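Local structure of effector protein HopAB2 (Pseudomonas syringae pv. tomato, 3HGL) at residues S24-M29 with G73-A78; V17-D22 with S42-N47; N32-D37 with L67-R72. The protein suppresses programmed cell death and immunity in susceptible plants but, when recognised by the tomato resistance protein Pto, elicits a hypersensitive response. All blocks are in the same frame, centred on the assembly; numbering follows the deposited sequence.

Contact 1 (S24-M29 with G73-A78); sequences SHTRNM and GALRRA
R27 leaves helix 23-35 with CG anti to its carbonyl carbon and bends at chi3 (63°), a shape that runs the aliphatic part of the chain past L75 and brings the guanidinium over R76 on helix 66-80. Its CG lies 3.7 Å from L75 CB as the two side chains pass in opposite directions. Further out, R76 CA sits over one face of the guanidinium, toward the rim, and R27 NH2 comes 3.5 Å from R76 CG. The two helix segments are roughly antiparallel (147°), with axes 9.7 Å apart, and pair the second and last helices of the small all-helical domain that Pto recognises. Beneath R27, on the buried side, L75 CD1 meets T26 CG2 at 4.1 Å, the two side chains crossing at about a right angle; V13, I23 and L30 also pack on L75. T26 OG1 is taken up elsewhere, by E45 and by D22 O. On the outer side, both arginines donate to one water lying in the plane at each guanidinium edge, 3.1 Å from R27 NH2 and 2.9 Å from R76 NH1. It bridges two like-charged guanidinium groups whose planes stand 77° apart.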
loop_
_atom_site.group_PDB
_atom_site.type_symbol
_atom_site.label_atom_id
_atom_site.label_comp_id
_atom_site.label_asym_id
_atom_site.label_seq_id
_atom_site.Cartn_x
_atom_site.Cartn_y
_atom_site.Cartn_z
ATOM N N SER A 24 1.842 -10.169 -0.139
ATOM C CA SER A 24 0.540 -10.828 -0.049
ATOM C C SER A 24 -0.091 -10.267 1.230
ATOM O O SER A 24 -1.292 -10.006 1.287
ATOM C CB SER A 24 0.681 -12.363 0.034
ATOM O OG SER A 24 1.272 -12.789 1.257
ATOM N N HIS A 25 0.741 -10.060 2.247
ATOM C CA HIS A 25 0.272 -9.492 3.509
ATOM C C HIS A 25 -0.067 -8.012 3.304
ATOM O O HIS A 25 -1.045 -7.504 3.846
ATOM C CB HIS A 25 1.347 -9.640 4.598
ATOM C CG HIS A 25 1.016 -8.937 5.882
ATOM N ND1 HIS A 25 1.359 -7.624 6.124
ATOM C CD2 HIS A 25 0.351 -9.359 6.984
ATOM C CE1 HIS A 25 0.921 -7.265 7.317
ATOM N NE2 HIS A 25 0.305 -8.300 7.861
ATOM N N THR A 26 0.737 -7.322 2.502
ATOM C CA THR A 26 0.483 -5.908 2.254
ATOM C C THR A 26 -0.869 -5.741 1.565
ATOM O O THR A 26 -1.602 -4.801 1.858
ATOM C CB THR A 26 1.592 -5.281 1.389
ATOM O OG1 THR A 26 2.865 -5.615 1.954
ATOM C CG2 THR A 26 1.449 -3.755 1.354
ATOM N N ARG A 27 -1.205 -6.654 0.653
ATOM C CA ARG A 27 -2.493 -6.573 -0.033
ATOM C C ARG A 27 -3.633 -6.655 0.980
ATOM O O ARG A 27 -4.611 -5.914 0.884
ATOM C CB ARG A 27 -2.662 -7.710 -1.050
ATOM C CG ARG A 27 -1.778 -7.621 -2.285
ATOM C CD ARG A 27 -2.220 -8.665 -3.322
ATOM N NE ARG A 27 -3.581 -8.405 -3.785
ATOM C CZ ARG A 27 -4.402 -9.340 -4.257
ATOM N NH1 ARG A 27 -4.001 -10.599 -4.327
ATOM N NH2 ARG A 27 -5.626 -9.018 -4.660
ATOM N N ASN A 28 -3.515 -7.567 1.943
ATOM C CA ASN A 28 -4.552 -7.723 2.968
ATOM C C ASN A 28 -4.716 -6.466 3.794
ATOM O O ASN A 28 -5.837 -6.029 4.062
ATOM C CB ASN A 28 -4.223 -8.861 3.933
ATOM C CG ASN A 28 -4.185 -10.201 3.262
ATOM O OD1 ASN A 28 -4.864 -10.426 2.265
ATOM N ND2 ASN A 28 -3.396 -11.120 3.817
HETATM N N MSE A 29 -3.596 -5.896 4.224
HETATM C CA MSE A 29 -3.648 -4.690 5.041
HETATM C C MSE A 29 -4.198 -3.504 4.268
HETATM O O MSE A 29 -4.985 -2.726 4.808
HETATM C CB MSE A 29 -2.261 -4.345 5.587
HETATM C CG MSE A 29 -1.804 -5.208 6.750
HETATM SE SE MSE A 29 -3.081 -5.216 8.199
HETATM C CE MSE A 29 -3.999 -6.834 7.696
ATOM N N GLY A 73 -4.186 -2.263 -7.463
ATOM C CA GLY A 73 -4.059 -2.994 -8.712
ATOM C C GLY A 73 -2.644 -3.490 -8.958
ATOM O O GLY A 73 -2.444 -4.627 -9.382
ATOM N N ALA A 74 -1.660 -2.636 -8.693
ATOM C CA ALA A 74 -0.259 -2.993 -8.884
ATOM C C ALA A 74 0.137 -4.156 -7.975
ATOM O O ALA A 74 0.891 -5.041 -8.386
ATOM C CB ALA A 74 0.632 -1.785 -8.606
ATOM N N LEU A 75 -0.354 -4.153 -6.738
ATOM C CA LEU A 75 -0.027 -5.232 -5.808
ATOM C C LEU A 75 -0.649 -6.552 -6.254
ATOM O O LEU A 75 -0.012 -7.603 -6.183
ATOM C CB LEU A 75 -0.514 -4.895 -4.395
ATOM C CG LEU A 75 0.307 -3.856 -3.622
ATOM C CD1 LEU A 75 -0.399 -3.519 -2.313
ATOM C CD2 LEU A 75 1.705 -4.402 -3.355
ATOM N N ARG A 76 -1.895 -6.489 -6.711
ATOM C CA ARG A 76 -2.594 -7.686 -7.165
ATOM C C ARG A 76 -1.846 -8.326 -8.327
ATOM O O ARG A 76 -1.615 -9.539 -8.335
ATOM C CB ARG A 76 -4.024 -7.350 -7.595
ATOM C CG ARG A 76 -4.817 -8.564 -8.080
ATOM C CD ARG A 76 -6.256 -8.219 -8.448
ATOM N NE ARG A 76 -6.331 -7.250 -9.537
ATOM C CZ ARG A 76 -6.687 -5.979 -9.384
ATOM N NH1 ARG A 76 -7.007 -5.517 -8.179
ATOM N NH2 ARG A 76 -6.718 -5.168 -10.432
ATOM N N ARG A 77 -1.472 -7.515 -9.312
ATOM C CA ARG A 77 -0.745 -8.036 -10.463
ATOM C C ARG A 77 0.632 -8.554 -10.055
ATOM O O ARG A 77 1.087 -9.575 -10.566
ATOM C CB ARG A 77 -0.602 -6.961 -11.545
ATOM C CG ARG A 77 -1.887 -6.679 -12.320
ATOM C CD ARG A 77 -1.626 -5.720 -13.484
ATOM N NE ARG A 77 -1.321 -4.365 -13.033
ATOM C CZ ARG A 77 -2.224 -3.518 -12.546
ATOM N NH1 ARG A 77 -3.496 -3.884 -12.445
ATOM N NH2 ARG A 77 -1.852 -2.306 -12.153
ATOM N N ALA A 78 1.290 -7.862 -9.126
ATOM C CA ALA A 78 2.613 -8.283 -8.672
ATOM C C ALA A 78 2.582 -9.676 -8.041
ATOM O O ALA A 78 3.424 -10.524 -8.342
ATOM C CB ALA A 78 3.174 -7.274 -7.678
HETATM O O HOH W 1 -7.152 -6.456 -5.418
#

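Contact 2 (V17-D22 with S42-N47); sequences VSEGAD and SRVEQN
V44 and the turn at E19-A21 make the closest apolar part of this contact. Placed anti to the backbone N (chi1 171°), V44 CG1 reaches out from the first turn of helix 43-52 to lie 4.0 Å from E19 CB and 4.2 Å from A21 CB. Around this small patch the segments are linked more loosely, through water. At the exposed E19 end, one water lies 2.6 Å from E19 OE1 and 2.8 Å from V44 O, while E19 OE2 is bonded to Q15. At the other end a second water accepts from D22 N and donates to E45 OE2, these two atoms being too far apart to bond directly, though D22 O comes within 4.0 Å of E45 OE2. E45 itself is buried, and its OE2 also bonds T26 and H25, partners that would probably stabilise an ionised carboxylate. The other oxygen, E45 OE1, accepts from S42 N (2.8 Å) on its anti side, 28° out of the carboxylate plane, and E45 N returns a bond of 3.1 Å to S42 OG. The contact thus sets a Schellman motif, with G20 as its positive-phi residue, against the S42-E45 capping box that starts the facing helix.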
loop_
_atom_site.group_PDB
_atom_site.type_symbol
_atom_site.label_atom_id
_atom_site.label_comp_id
_atom_site.label_asym_id
_atom_site.label_seq_id
_atom_site.Cartn_x
_atom_site.Cartn_y
_atom_site.Cartn_z
ATOM N N VAL A 17 8.947 -4.818 -2.230
ATOM C CA VAL A 17 9.680 -6.030 -2.564
ATOM C C VAL A 17 11.147 -5.884 -2.171
ATOM O O VAL A 17 11.710 -6.746 -1.497
ATOM C CB VAL A 17 9.585 -6.339 -4.078
ATOM C CG1 VAL A 17 10.396 -7.585 -4.416
ATOM C CG2 VAL A 17 8.125 -6.533 -4.480
ATOM N N SER A 18 11.757 -4.778 -2.581
ATOM C CA SER A 18 13.161 -4.524 -2.278
ATOM C C SER A 18 13.450 -4.558 -0.780
ATOM O O SER A 18 14.489 -5.057 -0.353
ATOM C CB SER A 18 13.583 -3.168 -2.853
ATOM O OG SER A 18 14.935 -2.886 -2.542
ATOM N N GLU A 19 12.528 -4.037 0.022
ATOM C CA GLU A 19 12.741 -4.017 1.461
ATOM C C GLU A 19 12.350 -5.307 2.186
ATOM O O GLU A 19 12.369 -5.371 3.415
ATOM C CB GLU A 19 12.042 -2.793 2.069
ATOM C CG GLU A 19 12.732 -1.496 1.656
ATOM C CD GLU A 19 12.199 -0.270 2.356
ATOM O OE1 GLU A 19 11.985 -0.332 3.584
ATOM O OE2 GLU A 19 12.007 0.766 1.681
ATOM N N GLY A 20 12.013 -6.340 1.419
ATOM C CA GLY A 20 11.666 -7.620 2.012
ATOM C C GLY A 20 10.269 -7.759 2.588
ATOM O O GLY A 20 10.027 -8.635 3.419
ATOM N N ALA A 21 9.342 -6.909 2.161
ATOM C CA ALA A 21 7.974 -6.994 2.664
ATOM C C ALA A 21 7.245 -8.151 1.991
ATOM O O ALA A 21 7.556 -8.517 0.857
ATOM C CB ALA A 21 7.233 -5.683 2.397
ATOM N N ASP A 22 6.290 -8.743 2.700
ATOM C CA ASP A 22 5.489 -9.834 2.149
ATOM C C ASP A 22 4.281 -9.147 1.506
ATOM O O ASP A 22 3.301 -8.830 2.184
ATOM C CB ASP A 22 5.046 -10.771 3.279
ATOM C CG ASP A 22 3.959 -11.739 2.849
ATOM O OD1 ASP A 22 3.748 -11.914 1.631
ATOM O OD2 ASP A 22 3.319 -12.342 3.740
ATOM N N SER A 42 3.087 -3.972 9.141
ATOM C CA SER A 42 4.339 -4.363 9.777
ATOM C C SER A 42 5.204 -3.106 9.889
ATOM O O SER A 42 4.876 -2.062 9.314
ATOM C CB SER A 42 5.065 -5.399 8.923
ATOM O OG SER A 42 5.522 -4.808 7.716
ATOM N N ARG A 43 6.308 -3.197 10.622
ATOM C CA ARG A 43 7.183 -2.043 10.762
ATOM C C ARG A 43 7.684 -1.585 9.393
ATOM O O ARG A 43 7.704 -0.392 9.101
ATOM C CB ARG A 43 8.369 -2.375 11.673
ATOM C CG ARG A 43 7.967 -2.644 13.115
ATOM C CD ARG A 43 9.181 -2.706 14.029
ATOM N NE ARG A 43 8.789 -2.823 15.431
ATOM C CZ ARG A 43 9.647 -2.847 16.447
ATOM N NH1 ARG A 43 10.951 -2.761 16.220
ATOM N NH2 ARG A 43 9.199 -2.958 17.692
ATOM N N VAL A 44 8.078 -2.536 8.556
ATOM C CA VAL A 44 8.567 -2.208 7.220
ATOM C C VAL A 44 7.475 -1.536 6.379
ATOM O O VAL A 44 7.712 -0.494 5.763
ATOM C CB VAL A 44 9.077 -3.471 6.488
ATOM C CG1 VAL A 44 9.365 -3.154 5.029
ATOM C CG2 VAL A 44 10.346 -3.978 7.163
ATOM N N GLU A 45 6.281 -2.129 6.361
ATOM C CA GLU A 45 5.172 -1.573 5.589
ATOM C C GLU A 45 4.794 -0.179 6.073
ATOM O O GLU A 45 4.609 0.740 5.275
ATOM C CB GLU A 45 3.938 -2.483 5.678
ATOM C CG GLU A 45 4.169 -3.903 5.173
ATOM C CD GLU A 45 3.007 -4.843 5.469
ATOM O OE1 GLU A 45 2.362 -4.676 6.524
ATOM O OE2 GLU A 45 2.756 -5.760 4.656
ATOM N N GLN A 46 4.674 -0.027 7.388
ATOM C CA GLN A 46 4.298 1.256 7.956
ATOM C C GLN A 46 5.300 2.333 7.566
ATOM O O GLN A 46 4.912 3.417 7.146
ATOM C CB GLN A 46 4.204 1.157 9.480
ATOM C CG GLN A 46 3.690 2.422 10.139
ATOM C CD GLN A 46 3.428 2.239 11.617
ATOM O OE1 GLN A 46 4.340 1.940 12.390
ATOM N NE2 GLN A 46 2.173 2.414 12.021
ATOM N N ASN A 47 6.585 2.027 7.705
ATOM C CA ASN A 47 7.638 2.980 7.360
ATOM C C ASN A 47 7.521 3.399 5.892
ATOM O O ASN A 47 7.641 4.581 5.555
ATOM C CB ASN A 47 9.013 2.358 7.622
ATOM C CG ASN A 47 10.156 3.316 7.323
ATOM O OD1 ASN A 47 10.980 3.062 6.443
ATOM N ND2 ASN A 47 10.209 4.421 8.056
HETATM O O HOH W 2 10.432 0.169 5.620
HETATM O O HOH W 3 4.921 -7.671 4.841
#

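Contact 3 (N32-D37 with L67-R72); sequences NAMNGD and LAIELR
M34, present as selenomethionine, carries the whole of this contact from the end of helix 23-35 into the side of helix 66-80, and alone supplies 94 of the 158 Å² buried. From CB, which points toward the opposite helix, the chain runs straight on through CG, with chi2 at 173°, so that the selenium is delivered to the helix surface. There SE lies alongside A68, 3.9 Å from its carbonyl O and 4.0 Å from its CB. A bend at chi3 (79°) then swings the terminal methyl across the surface of helix 66-80. CE keeps touch with A68 CB at 3.9 Å and reaches I69 CG1 at 4.0 Å. Its nearest neighbour is R72 NH1, 3.7 Å away, and the methyl sits over one face of that guanidinium. R72 comes to this place with CG anti to the backbone N (chi1 175°) and a bend of its own at chi3; its flat end lies across the tip of M34, toward the exposed side. The methyl is therefore bordered by a small alanine, a branched isoleucine and the face of a cationic group. A68 is approached by I61 as well, while L71, next to R72 in the sequence, packs on I12 of helix 5-18. Just beyond M34 the chain turns away: N32 O accepts from both N35 N and D37 N, which come from opposite faces of its plane, the latter bond being 2.8 Å long, and G36 N bonds A33 O at 2.9 Å. With positive phi at G36, the bonds from D37 N to N32 O and from G36 N to A33 O make the Schellman motif that ends the helix, in a bundle held together here by side-chain packing between helices distant in sequence.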
loop_
_atom_site.group_PDB
_atom_site.type_symbol
_atom_site.label_atom_id
_atom_site.label_comp_id
_atom_site.label_asym_id
_atom_site.label_seq_id
_atom_site.Cartn_x
_atom_site.Cartn_y
_atom_site.Cartn_z
ATOM N N ASN A 32 -7.856 -3.780 4.105
ATOM C CA ASN A 32 -8.441 -3.382 5.393
ATOM C C ASN A 32 -8.475 -1.861 5.517
ATOM O O ASN A 32 -9.499 -1.278 5.886
ATOM C CB ASN A 32 -7.613 -3.927 6.557
ATOM C CG ASN A 32 -7.915 -5.377 6.866
ATOM O OD1 ASN A 32 -8.597 -6.062 6.108
ATOM N ND2 ASN A 32 -7.400 -5.852 7.991
ATOM N N ALA A 33 -7.347 -1.224 5.217
ATOM C CA ALA A 33 -7.253 0.230 5.317
ATOM C C ALA A 33 -8.282 0.923 4.439
ATOM O O ALA A 33 -8.965 1.850 4.883
ATOM C CB ALA A 33 -5.852 0.693 4.937
HETATM N N MSE A 34 -8.391 0.473 3.190
HETATM C CA MSE A 34 -9.338 1.075 2.265
HETATM C C MSE A 34 -10.796 0.836 2.641
HETATM O O MSE A 34 -11.681 1.532 2.148
HETATM C CB MSE A 34 -9.051 0.605 0.835
HETATM C CG MSE A 34 -7.743 1.204 0.308
HETATM SE SE MSE A 34 -7.139 0.548 -1.402
HETATM C CE MSE A 34 -8.318 1.587 -2.529
ATOM N N ASN A 35 -11.043 -0.142 3.510
ATOM C CA ASN A 35 -12.402 -0.414 3.972
ATOM C C ASN A 35 -12.654 0.312 5.291
ATOM O O ASN A 35 -13.765 0.293 5.824
ATOM C CB ASN A 35 -12.635 -1.916 4.186
ATOM C CG ASN A 35 -12.896 -2.657 2.891
ATOM O OD1 ASN A 35 -13.488 -2.111 1.965
ATOM N ND2 ASN A 35 -12.469 -3.914 2.829
ATOM N N GLY A 36 -11.612 0.953 5.814
ATOM C CA GLY A 36 -11.751 1.651 7.072
ATOM C C GLY A 36 -11.706 0.696 8.251
ATOM O O GLY A 36 -12.169 1.035 9.344
ATOM N N ASP A 37 -11.172 -0.505 8.033
ATOM C CA ASP A 37 -11.045 -1.482 9.110
ATOM C C ASP A 37 -9.776 -1.151 9.882
ATOM O O ASP A 37 -8.879 -0.488 9.357
ATOM C CB ASP A 37 -10.908 -2.913 8.566
ATOM C CG ASP A 37 -12.134 -3.382 7.799
ATOM O OD1 ASP A 37 -13.266 -3.058 8.206
ATOM O OD2 ASP A 37 -11.962 -4.099 6.792
ATOM N N LEU A 67 -4.021 7.115 -5.704
ATOM C CA LEU A 67 -2.788 6.361 -5.509
ATOM C C LEU A 67 -3.086 4.989 -4.905
ATOM O O LEU A 67 -2.541 3.981 -5.350
ATOM C CB LEU A 67 -1.826 7.137 -4.600
ATOM C CG LEU A 67 -0.480 6.466 -4.291
ATOM C CD1 LEU A 67 0.271 6.174 -5.591
ATOM C CD2 LEU A 67 0.352 7.383 -3.395
ATOM N N ALA A 68 -3.949 4.958 -3.894
ATOM C CA ALA A 68 -4.320 3.701 -3.237
ATOM C C ALA A 68 -4.953 2.737 -4.242
ATOM O O ALA A 68 -4.641 1.544 -4.260
ATOM C CB ALA A 68 -5.295 3.973 -2.096
ATOM N N ILE A 69 -5.853 3.261 -5.071
ATOM C CA ILE A 69 -6.518 2.447 -6.082
ATOM C C ILE A 69 -5.497 1.828 -7.033
ATOM O O ILE A 69 -5.560 0.637 -7.322
ATOM C CB ILE A 69 -7.540 3.300 -6.880
ATOM C CG1 ILE A 69 -8.707 3.686 -5.960
ATOM C CG2 ILE A 69 -8.046 2.524 -8.108
ATOM C CD1 ILE A 69 -9.694 4.661 -6.580
ATOM N N GLU A 70 -4.552 2.634 -7.513
ATOM C CA GLU A 70 -3.523 2.127 -8.419
ATOM C C GLU A 70 -2.606 1.148 -7.692
ATOM O O GLU A 70 -2.159 0.153 -8.264
ATOM C CB GLU A 70 -2.693 3.281 -8.992
ATOM C CG GLU A 70 -3.460 4.196 -9.937
ATOM C CD GLU A 70 -4.122 3.438 -11.083
ATOM O OE1 GLU A 70 -3.515 2.480 -11.606
ATOM O OE2 GLU A 70 -5.248 3.810 -11.469
ATOM N N LEU A 71 -2.324 1.434 -6.426
ATOM C CA LEU A 71 -1.469 0.556 -5.631
ATOM C C LEU A 71 -2.145 -0.799 -5.448
ATOM O O LEU A 71 -1.497 -1.836 -5.509
ATOM C CB LEU A 71 -1.187 1.174 -4.262
ATOM C CG LEU A 71 -0.302 0.329 -3.333
ATOM C CD1 LEU A 71 1.007 -0.024 -4.030
ATOM C CD2 LEU A 71 -0.025 1.112 -2.049
ATOM N N ARG A 72 -3.453 -0.781 -5.216
ATOM C CA ARG A 72 -4.209 -2.019 -5.046
ATOM C C ARG A 72 -4.066 -2.888 -6.292
ATOM O O ARG A 72 -3.848 -4.097 -6.196
ATOM C CB ARG A 72 -5.687 -1.704 -4.808
ATOM C CG ARG A 72 -6.592 -2.932 -4.724
ATOM C CD ARG A 72 -8.041 -2.514 -4.490
ATOM N NE ARG A 72 -8.581 -1.758 -5.619
ATOM C CZ ARG A 72 -9.681 -1.012 -5.562
ATOM N NH1 ARG A 72 -10.358 -0.915 -4.428
ATOM N NH2 ARG A 72 -10.113 -0.371 -6.641
#

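Overall arrangement
Contacts 1 and 3 join the same two helices, 23-35 and 66-80, at successive places whose centres are 10 Å apart; along the chain, contact 3 is nested within the loop that contact 1 closes. Contact 2 brings in helix 43-52 and the turn after helix 5-18, and meets contact 1 directly: E45 OE2 is 2.7 Å from T26 OG1 and 2.8 Å from H25 ND1, both probable hydrogen bonds. Contacts 2 and 3 lie on opposite sides of the chain's centre, with centres 16 Å and nearest atoms about 9 Å apart. Helix 23-35 is thus central to the set, and all three contacts belong to the Pto-interaction region of the effector.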